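Local coordinates for protein putative nucleotide sugar epimerase/ dehydratase (Bordetella bronchiseptica, PDB 2Q1S) that binds NAD(H) on a Rossmann fold and is probably a nucleotide-sugar epimerase or dehydratase of the extended short-chain dehydrogenase type, serving lipopolysaccharide O-antigen biosynthesis, at residues N210-L218 against S342-W353. Residues are numbered along the deposited sequence; the frame is centred on the assembly and turned at random.
Sequences NVYGPGEIL and SIDDGLRKTIEW. With NAI (1,4-dihydronicotinamide adenine dinucleotide), chain B.
The indole of W353 lies against the turn P214-G215, in the loop that follows strand 203-212, and makes two CH-pi contacts with it. P214 CB sits over the five-membered ring, 3.9 Å from its centroid, and G215 CA over the six-membered ring at 4.0 Å. With CG anti to its backbone N (chi1 173°), the tryptophan reaches out from helix 343-356 and lays a broad face along both residues. G213 to E216 form a type II turn; G215, at its third position, has phi +98°, where a CB would jam against the preceding carbonyl O, so glycine suits it, and its backbone N and CA lie on the indole face. I217 meets the same indole at its edge, CG1 being 3.8 Å from W353 CH2.

Apolar contacts continue up the helix through Y212. Its ring edge faces the backbone at G346 and L347, and OH comes within 3.4 Å of G346 CA, where a side chain would collide with it. The CD1 methyl of I343 approaches obliquely, 3.6 Å from Y212 CZ. Between tyrosine and turn, G213 CA packs 3.1 Å from T350 OG1; glycine is needed here because a CB would run into P214 CD.

The helix's own side-chain hydrogen bonds stay within it. T350 OG1 donates to G346 O (2.7 Å) from above the carbonyl plane, beside the regular T350 N bond, so a buried hydroxyl is satisfied at home. S342 OG caps the N-terminus by accepting from D345 N.

One residue before Y212, V211 N donates to the nicotinamide carboxamide oxygen O7N of the cofactor (3.1 Å), while E216 turns from the helix to form a salt bridge with R232, an NADH-binding residue. N47 and N73 bond the carbonyls of P214 and G215. With no hydrogen bond joining the two segments, van der Waals and CH-pi packing joins the loop after cofactor-binding V211 to helix 343-356.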
loop_
_atom_site.group_PDB
_atom_site.type_symbol
_atom_site.label_atom_id
_atom_site.label_comp_id
_atom_site.label_asym_id
_atom_site.label_seq_id
_atom_site.Cartn_x
_atom_site.Cartn_y
_atom_site.Cartn_z
ATOM N N ASN A 210 7.829 18.272 9.140
ATOM C CA ASN A 210 7.789 19.500 9.915
ATOM C C ASN A 210 8.153 20.749 9.117
ATOM O O ASN A 210 8.887 21.641 9.592
ATOM C CB ASN A 210 8.620 19.315 11.179
ATOM C CG ASN A 210 8.017 18.251 12.076
ATOM O OD1 ASN A 210 6.836 18.343 12.445
ATOM N ND2 ASN A 210 8.796 17.278 12.427
ATOM N N VAL A 211 7.620 20.792 7.897
ATOM C CA VAL A 211 7.680 22.005 7.059
ATOM C C VAL A 211 6.807 23.113 7.659
ATOM O O VAL A 211 5.737 22.858 8.229
ATOM C CB VAL A 211 7.228 21.719 5.612
ATOM C CG1 VAL A 211 7.625 22.894 4.711
ATOM C CG2 VAL A 211 7.826 20.410 5.087
ATOM N N TYR A 212 7.272 24.357 7.551
ATOM C CA TYR A 212 6.442 25.474 7.993
ATOM C C TYR A 212 6.804 26.678 7.103
ATOM O O TYR A 212 7.880 26.696 6.477
ATOM C CB TYR A 212 6.695 25.797 9.480
ATOM C CG TYR A 212 8.046 26.418 9.680
ATOM C CD1 TYR A 212 9.186 25.622 9.679
ATOM C CD2 TYR A 212 8.192 27.812 9.773
ATOM C CE1 TYR A 212 10.472 26.200 9.831
ATOM C CE2 TYR A 212 9.438 28.403 9.914
ATOM C CZ TYR A 212 10.585 27.602 9.945
ATOM O OH TYR A 212 11.836 28.172 10.079
ATOM N N GLY A 213 5.897 27.637 7.014
ATOM C CA GLY A 213 6.213 28.882 6.331
ATOM C C GLY A 213 5.018 29.577 5.698
ATOM O O GLY A 213 3.860 29.198 5.917
ATOM N N PRO A 214 5.297 30.622 4.901
ATOM C CA PRO A 214 4.192 31.290 4.207
ATOM C C PRO A 214 3.405 30.340 3.304
ATOM O O PRO A 214 3.986 29.405 2.731
ATOM C CB PRO A 214 4.897 32.360 3.359
ATOM C CG PRO A 214 6.274 32.503 3.951
ATOM C CD PRO A 214 6.619 31.196 4.579
ATOM N N GLY A 215 2.102 30.568 3.190
ATOM C CA GLY A 215 1.289 29.809 2.243
ATOM C C GLY A 215 0.533 28.638 2.850
ATOM O O GLY A 215 -0.336 28.086 2.185
ATOM N N GLU A 216 0.826 28.296 4.110
ATOM C CA GLU A 216 0.012 27.325 4.855
ATOM C C GLU A 216 -1.088 28.077 5.548
ATOM O O GLU A 216 -0.821 28.871 6.465
ATOM C CB GLU A 216 0.835 26.539 5.895
ATOM C CG GLU A 216 -0.049 25.509 6.595
ATOM C CD GLU A 216 0.673 24.498 7.448
ATOM O OE1 GLU A 216 1.833 24.715 7.855
ATOM O OE2 GLU A 216 0.047 23.450 7.731
ATOM N N ILE A 217 -2.324 27.846 5.080
ATOM C CA ILE A 217 -3.495 28.590 5.546
ATOM C C ILE A 217 -4.334 27.687 6.445
ATOM O O ILE A 217 -4.860 26.673 5.981
ATOM C CB ILE A 217 -4.354 29.060 4.341
ATOM C CG1 ILE A 217 -3.539 29.979 3.421
ATOM C CG2 ILE A 217 -5.691 29.715 4.837
ATOM C CD1 ILE A 217 -4.145 30.238 1.994
ATOM N N LEU A 218 -4.502 28.077 7.709
ATOM C CA LEU A 218 -5.404 27.329 8.596
ATOM C C LEU A 218 -6.781 27.243 7.948
ATOM O O LEU A 218 -7.273 28.240 7.428
ATOM C CB LEU A 218 -5.506 27.999 9.975
ATOM C CG LEU A 218 -4.191 28.123 10.769
ATOM C CD1 LEU A 218 -4.423 28.923 12.047
ATOM C CD2 LEU A 218 -3.570 26.770 11.131
ATOM N N SER A 342 17.327 29.456 9.292
ATOM C CA SER A 342 17.209 29.178 10.715
ATOM C C SER A 342 15.779 29.303 11.169
ATOM O O SER A 342 14.969 29.948 10.507
ATOM C CB SER A 342 18.054 30.157 11.515
ATOM O OG SER A 342 17.554 31.474 11.371
ATOM N N ILE A 343 15.465 28.662 12.294
ATOM C CA ILE A 343 14.129 28.730 12.880
ATOM C C ILE A 343 13.734 30.196 13.180
ATOM O O ILE A 343 12.584 30.584 12.977
ATOM C CB ILE A 343 13.983 27.780 14.138
ATOM C CG1 ILE A 343 12.495 27.581 14.531
ATOM C CG2 ILE A 343 14.889 28.220 15.305
ATOM C CD1 ILE A 343 11.557 27.187 13.407
ATOM N N ASP A 344 14.695 31.011 13.609
ATOM C CA ASP A 344 14.435 32.432 13.825
ATOM C C ASP A 344 14.079 33.191 12.546
ATOM O O ASP A 344 13.075 33.897 12.501
ATOM C CB ASP A 344 15.612 33.094 14.535
ATOM C CG ASP A 344 15.724 32.669 15.990
ATOM O OD1 ASP A 344 14.681 32.390 16.620
ATOM O OD2 ASP A 344 16.855 32.608 16.507
ATOM N N ASP A 345 14.891 33.047 11.504
ATOM C CA ASP A 345 14.602 33.738 10.244
ATOM C C ASP A 345 13.310 33.240 9.583
ATOM O O ASP A 345 12.496 34.051 9.104
ATOM C CB ASP A 345 15.800 33.684 9.281
ATOM C CG ASP A 345 17.083 34.286 9.883
ATOM O OD1 ASP A 345 17.007 35.062 10.874
ATOM O OD2 ASP A 345 18.181 34.001 9.344
ATOM N N GLY A 346 13.099 31.918 9.594
ATOM C CA GLY A 346 11.923 31.326 8.936
ATOM C C GLY A 346 10.638 31.745 9.629
ATOM O O GLY A 346 9.618 32.085 8.990
ATOM N N LEU A 347 10.693 31.783 10.953
ATOM C CA LEU A 347 9.546 32.240 11.748
ATOM C C LEU A 347 9.171 33.714 11.499
ATOM O O LEU A 347 8.009 34.026 11.345
ATOM C CB LEU A 347 9.762 31.974 13.239
ATOM C CG LEU A 347 9.595 30.562 13.828
ATOM C CD1 LEU A 347 9.969 30.519 15.312
ATOM C CD2 LEU A 347 8.190 29.977 13.574
ATOM N N ARG A 348 10.164 34.604 11.441
ATOM C CA ARG A 348 9.903 36.007 11.066
ATOM C C ARG A 348 9.216 36.124 9.720
ATOM O O ARG A 348 8.213 36.830 9.590
ATOM C CB ARG A 348 11.199 36.832 11.077
ATOM C CG ARG A 348 11.669 37.174 12.458
ATOM C CD ARG A 348 12.965 37.951 12.428
ATOM N NE ARG A 348 13.534 38.067 13.767
ATOM N N LYS A 349 9.734 35.412 8.719
ATOM C CA LYS A 349 9.139 35.419 7.392
ATOM C C LYS A 349 7.694 34.915 7.415
ATOM O O LYS A 349 6.824 35.482 6.766
ATOM C CB LYS A 349 9.988 34.616 6.399
ATOM C CG LYS A 349 11.202 35.391 5.908
ATOM C CD LYS A 349 12.201 34.514 5.176
ATOM C CE LYS A 349 13.372 35.329 4.587
ATOM N NZ LYS A 349 14.510 34.427 4.235
ATOM N N THR A 350 7.460 33.823 8.142
ATOM C CA THR A 350 6.124 33.239 8.272
ATOM C C THR A 350 5.133 34.147 8.974
ATOM O O THR A 350 4.011 34.336 8.490
ATOM C CB THR A 350 6.215 31.879 8.997
ATOM O OG1 THR A 350 7.187 31.079 8.334
ATOM C CG2 THR A 350 4.873 31.143 8.956
ATOM N N ILE A 351 5.557 34.734 10.090
ATOM C CA ILE A 351 4.741 35.676 10.855
ATOM C C ILE A 351 4.444 36.922 9.997
ATOM O O ILE A 351 3.311 37.398 9.941
ATOM C CB ILE A 351 5.450 36.022 12.186
ATOM C CG1 ILE A 351 5.491 34.783 13.105
ATOM C CG2 ILE A 351 4.788 37.260 12.895
ATOM C CD1 ILE A 351 6.638 34.777 14.122
ATOM N N GLU A 352 5.450 37.428 9.280
ATOM C CA GLU A 352 5.213 38.598 8.422
ATOM C C GLU A 352 4.105 38.290 7.429
ATOM O O GLU A 352 3.157 39.050 7.294
ATOM C CB GLU A 352 6.497 39.037 7.707
ATOM C CG GLU A 352 7.525 39.630 8.624
ATOM N N TRP A 353 4.193 37.126 6.772
ATOM C CA TRP A 353 3.171 36.747 5.801
ATOM C C TRP A 353 1.794 36.558 6.444
ATOM O O TRP A 353 0.770 36.956 5.876
ATOM C CB TRP A 353 3.591 35.465 5.051
ATOM C CG TRP A 353 2.503 34.921 4.161
ATOM C CD1 TRP A 353 2.251 35.249 2.849
ATOM C CD2 TRP A 353 1.530 33.925 4.517
ATOM N NE1 TRP A 353 1.184 34.493 2.370
ATOM C CE2 TRP A 353 0.702 33.712 3.382
ATOM C CE3 TRP A 353 1.269 33.207 5.696
ATOM C CZ2 TRP A 353 -0.368 32.779 3.385
ATOM C CZ3 TRP A 353 0.193 32.264 5.699
ATOM C CH2 TRP A 353 -0.625 32.104 4.554
HETATM P PA NAI B . -1.377 20.287 1.429
HETATM O O1A NAI B . -2.588 19.583 1.926
HETATM O O2A NAI B . -1.320 21.830 1.518
HETATM O O5B NAI B . -1.024 19.873 -0.016
HETATM C C5B NAI B . -1.537 18.717 -0.687
HETATM C C4B NAI B . -2.297 19.113 -1.941
HETATM O O4B NAI B . -2.822 17.937 -2.547
HETATM C C3B NAI B . -3.498 20.037 -1.605
HETATM O O3B NAI B . -3.453 21.212 -2.432
HETATM C C2B NAI B . -4.698 19.187 -1.998
HETATM O O2B NAI B . -5.877 19.888 -2.499
HETATM C C1B NAI B . -4.109 18.298 -3.095
HETATM N N9A NAI B . -4.872 17.097 -3.384
HETATM C C8A NAI B . -5.513 16.287 -2.487
HETATM N N7A NAI B . -6.062 15.261 -3.141
HETATM C C5A NAI B . -5.784 15.365 -4.471
HETATM C C6A NAI B . -6.072 14.617 -5.703
HETATM N N6A NAI B . -6.789 13.487 -5.719
HETATM N N1A NAI B . -5.590 15.076 -6.900
HETATM C C2A NAI B . -4.864 16.227 -6.907
HETATM N N3A NAI B . -4.538 16.980 -5.843
HETATM C C4A NAI B . -4.964 16.597 -4.588
HETATM O O3 NAI B . -0.198 19.685 2.326
HETATM P PN NAI B . 1.407 19.915 2.211
HETATM O O1N NAI B . 1.964 20.045 3.538
HETATM O O2N NAI B . 1.608 20.930 1.115
HETATM O O5D NAI B . 1.865 18.482 1.561
HETATM C C5D NAI B . 2.544 18.398 0.296
HETATM C C4D NAI B . 3.220 17.026 0.238
HETATM O O4D NAI B . 4.226 16.973 1.221
HETATM C C3D NAI B . 2.276 15.883 0.613
HETATM O O3D NAI B . 2.552 14.794 -0.278
HETATM C C2D NAI B . 2.632 15.561 2.032
HETATM O O2D NAI B . 2.315 14.182 2.360
HETATM C C1D NAI B . 4.117 15.795 2.046
HETATM N N1N NAI B . 4.655 16.067 3.353
HETATM C C2N NAI B . 4.448 17.258 4.005
HETATM C C3N NAI B . 5.007 17.498 5.257
HETATM C C7N NAI B . 4.774 18.807 6.004
HETATM O O7N NAI B . 5.312 18.956 7.088
HETATM N N7N NAI B . 4.002 19.740 5.391
HETATM C C4N NAI B . 5.855 16.527 5.856
HETATM C C5N NAI B . 6.080 15.320 5.133
HETATM C C6N NAI B . 5.497 15.140 3.880
#